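Local structure of GH3 beta-N-acetylglucosaminidase (Paenibacillaceae, 6K5J) at residues V390-P395 with Y422-Q427. The protein hydrolyses the glycosidic bonds of beta-linked N-acetylglucosamine, probably releasing it from non-reducing ends, as a family 3 glycoside hydrolase. Residues are numbered along the deposited sequence; the frame is centred on the assembly and turned at random.
Sequences VLVVWP and YDVNEQ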
loop_
_atom_site.group_PDB
_atom_site.type_symbol
_atom_site.label_atom_id
_atom_site.label_comp_id
_atom_site.label_asym_id
_atom_site.label_seq_id
_atom_site.Cartn_x
_atom_site.Cartn_y
_atom_site.Cartn_z
ATOM N N VAL A 390 -23.670 21.361 12.114
ATOM C CA VAL A 390 -23.004 20.786 10.953
ATOM C C VAL A 390 -23.380 19.314 10.878
ATOM O O VAL A 390 -23.211 18.573 11.854
ATOM C CB VAL A 390 -21.473 20.941 11.041
ATOM C CG1 VAL A 390 -20.801 20.470 9.740
ATOM C CG2 VAL A 390 -21.094 22.386 11.355
ATOM N N LEU A 391 -23.894 18.894 9.734
ATOM C CA LEU A 391 -24.126 17.484 9.473
ATOM C C LEU A 391 -22.918 16.932 8.726
ATOM O O LEU A 391 -22.618 17.375 7.615
ATOM C CB LEU A 391 -25.401 17.285 8.657
ATOM C CG LEU A 391 -25.638 15.830 8.233
ATOM C CD1 LEU A 391 -25.889 14.925 9.460
ATOM C CD2 LEU A 391 -26.776 15.738 7.240
ATOM N N VAL A 392 -22.220 15.980 9.331
ATOM C CA VAL A 392 -21.109 15.297 8.680
ATOM C C VAL A 392 -21.566 13.895 8.302
ATOM O O VAL A 392 -22.036 13.133 9.159
ATOM C CB VAL A 392 -19.862 15.242 9.578
ATOM C CG1 VAL A 392 -18.737 14.446 8.875
ATOM C CG2 VAL A 392 -19.398 16.660 9.935
ATOM N N VAL A 393 -21.430 13.556 7.025
ATOM C CA VAL A 393 -21.740 12.222 6.523
ATOM C C VAL A 393 -20.430 11.454 6.401
ATOM O O VAL A 393 -19.547 11.833 5.622
ATOM C CB VAL A 393 -22.485 12.290 5.181
ATOM C CG1 VAL A 393 -22.950 10.901 4.759
ATOM C CG2 VAL A 393 -23.680 13.231 5.295
ATOM N N TRP A 394 -20.284 10.394 7.187
ATOM C CA TRP A 394 -19.002 9.715 7.335
ATOM C C TRP A 394 -19.103 8.308 6.768
ATOM O O TRP A 394 -19.935 7.518 7.241
ATOM C CB TRP A 394 -18.568 9.673 8.799
ATOM C CG TRP A 394 -17.252 8.969 8.996
ATOM C CD1 TRP A 394 -17.062 7.694 9.456
ATOM C CD2 TRP A 394 -15.947 9.494 8.721
ATOM N NE1 TRP A 394 -15.718 7.391 9.476
ATOM C CE2 TRP A 394 -15.012 8.479 9.030
ATOM C CE3 TRP A 394 -15.477 10.722 8.233
ATOM C CZ2 TRP A 394 -13.634 8.657 8.884
ATOM C CZ3 TRP A 394 -14.103 10.895 8.082
ATOM C CH2 TRP A 394 -13.201 9.865 8.404
ATOM N N PRO A 395 -18.289 7.949 5.777
ATOM C CA PRO A 395 -18.383 6.621 5.170
ATOM C C PRO A 395 -17.504 5.601 5.873
ATOM O O PRO A 395 -16.427 5.909 6.382
ATOM C CB PRO A 395 -17.879 6.876 3.743
ATOM C CG PRO A 395 -16.774 7.916 3.954
ATOM C CD PRO A 395 -17.235 8.772 5.146
ATOM N N TYR A 422 -17.390 22.789 17.394
ATOM C CA TYR A 422 -18.528 22.826 16.491
ATOM C C TYR A 422 -19.616 21.858 16.959
ATOM O O TYR A 422 -19.349 20.848 17.620
ATOM C CB TYR A 422 -18.083 22.509 15.053
ATOM C CG TYR A 422 -17.358 23.684 14.428
ATOM C CD1 TYR A 422 -16.097 24.069 14.890
ATOM C CD2 TYR A 422 -17.941 24.430 13.422
ATOM C CE1 TYR A 422 -15.438 25.164 14.350
ATOM C CE2 TYR A 422 -17.284 25.519 12.862
ATOM C CZ TYR A 422 -16.038 25.884 13.336
ATOM O OH TYR A 422 -15.389 26.973 12.796
ATOM N N ASP A 423 -20.858 22.215 16.645
ATOM C CA ASP A 423 -22.046 21.436 16.988
ATOM C C ASP A 423 -22.297 20.476 15.832
ATOM O O ASP A 423 -22.869 20.854 14.810
ATOM C CB ASP A 423 -23.223 22.376 17.229
ATOM C CG ASP A 423 -24.540 21.649 17.476
ATOM O OD1 ASP A 423 -24.534 20.435 17.745
ATOM O OD2 ASP A 423 -25.586 22.326 17.399
ATOM N N VAL A 424 -21.867 19.229 15.995
ATOM C CA VAL A 424 -21.745 18.289 14.890
ATOM C C VAL A 424 -22.715 17.136 15.098
ATOM O O VAL A 424 -22.760 16.535 16.177
ATOM C CB VAL A 424 -20.300 17.772 14.761
ATOM C CG1 VAL A 424 -20.210 16.667 13.729
ATOM C CG2 VAL A 424 -19.348 18.934 14.407
ATOM N N ASN A 425 -23.474 16.817 14.059
ATOM C CA ASN A 425 -24.191 15.554 13.958
ATOM C C ASN A 425 -23.441 14.717 12.924
ATOM O O ASN A 425 -23.569 14.963 11.725
ATOM C CB ASN A 425 -25.641 15.797 13.547
ATOM C CG ASN A 425 -26.474 14.527 13.546
ATOM O OD1 ASN A 425 -25.941 13.421 13.506
ATOM N ND2 ASN A 425 -27.795 14.684 13.611
ATOM N N GLU A 426 -22.654 13.733 13.377
ATOM C CA GLU A 426 -21.931 12.849 12.461
ATOM C C GLU A 426 -22.690 11.542 12.262
ATOM O O GLU A 426 -22.861 10.761 13.207
ATOM C CB GLU A 426 -20.515 12.549 12.945
ATOM C CG GLU A 426 -19.708 11.785 11.897
ATOM C CD GLU A 426 -18.214 11.824 12.161
ATOM O OE1 GLU A 426 -17.786 11.377 13.248
ATOM O OE2 GLU A 426 -17.471 12.322 11.281
ATOM N N GLN A 427 -23.101 11.290 11.024
ATOM C CA GLN A 427 -23.841 10.094 10.647
ATOM C C GLN A 427 -22.933 9.182 9.832
ATOM O O GLN A 427 -22.419 9.590 8.784
ATOM C CB GLN A 427 -25.081 10.463 9.839
ATOM C CG GLN A 427 -26.141 11.206 10.646
ATOM C CD GLN A 427 -26.787 10.317 11.691
ATOM O OE1 GLN A 427 -27.040 9.139 11.440
ATOM N NE2 GLN A 427 -27.045 10.872 12.875
#
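Val390 and Val392 pair with Val424 and Glu426 on one face of a parallel ladder, while Leu391 and Val393 pair with Asn425 and Gln427 on the other. Five backbone hydrogen bonds join the strands, running from Val390 N to Asp423 O through to Trp394 N on Gln427 O, the last 2.8 Å long and nearly straight at 172°.

The tight part is the valine and glutamate face. Val392 CG2 meets Val424 CG1 at 3.9 Å, and Val392 CG1 comes within 3.5 Å of Glu426 OE2. CG of Glu426 is anti to the backbone N (chi1 -172°), which sets it 3.9 Å from Trp394 CB. The chain runs on extended, and the carboxylate lies beside the indole, the two planes 46° apart. Both carboxylate oxygens are held at the start of helix 413-419, OE1 by the hydroxyl of Thr412 and OE2 by Gly414 N, where the helix end would probably favour the negative charge. An alanine in place of Glu426 would probably leave Thr412 OG1 and Gly414 N without these acceptors and open a gap beside Val392 and Trp394.

The loose part is the start of the pairing: Asp423 is exposed, its side chain clear of residues 390-395, and just the edge of the Tyr422 ring (CD2) meets Val390 CG2, at 4.3 Å. Asn425 and Gln427 are partly exposed, but Leu391 CD1 comes within 3.2 Å of Asn425 O and touches Gln427 CG. Gln427 NE2 donates to a lone pair of Asn425 OD1 at 2.8 Å.

This is the parallel pairing of a right-handed beta-alpha-beta crossover: helix 413-419 covers Val392 and Val424 through Leu417, and helix 435-447 packs on Val393 and Gln427 through Ile441. Strand 390-396 continues the sheet to strand 450-455, whereas strand 424-430 forms one edge within this chain.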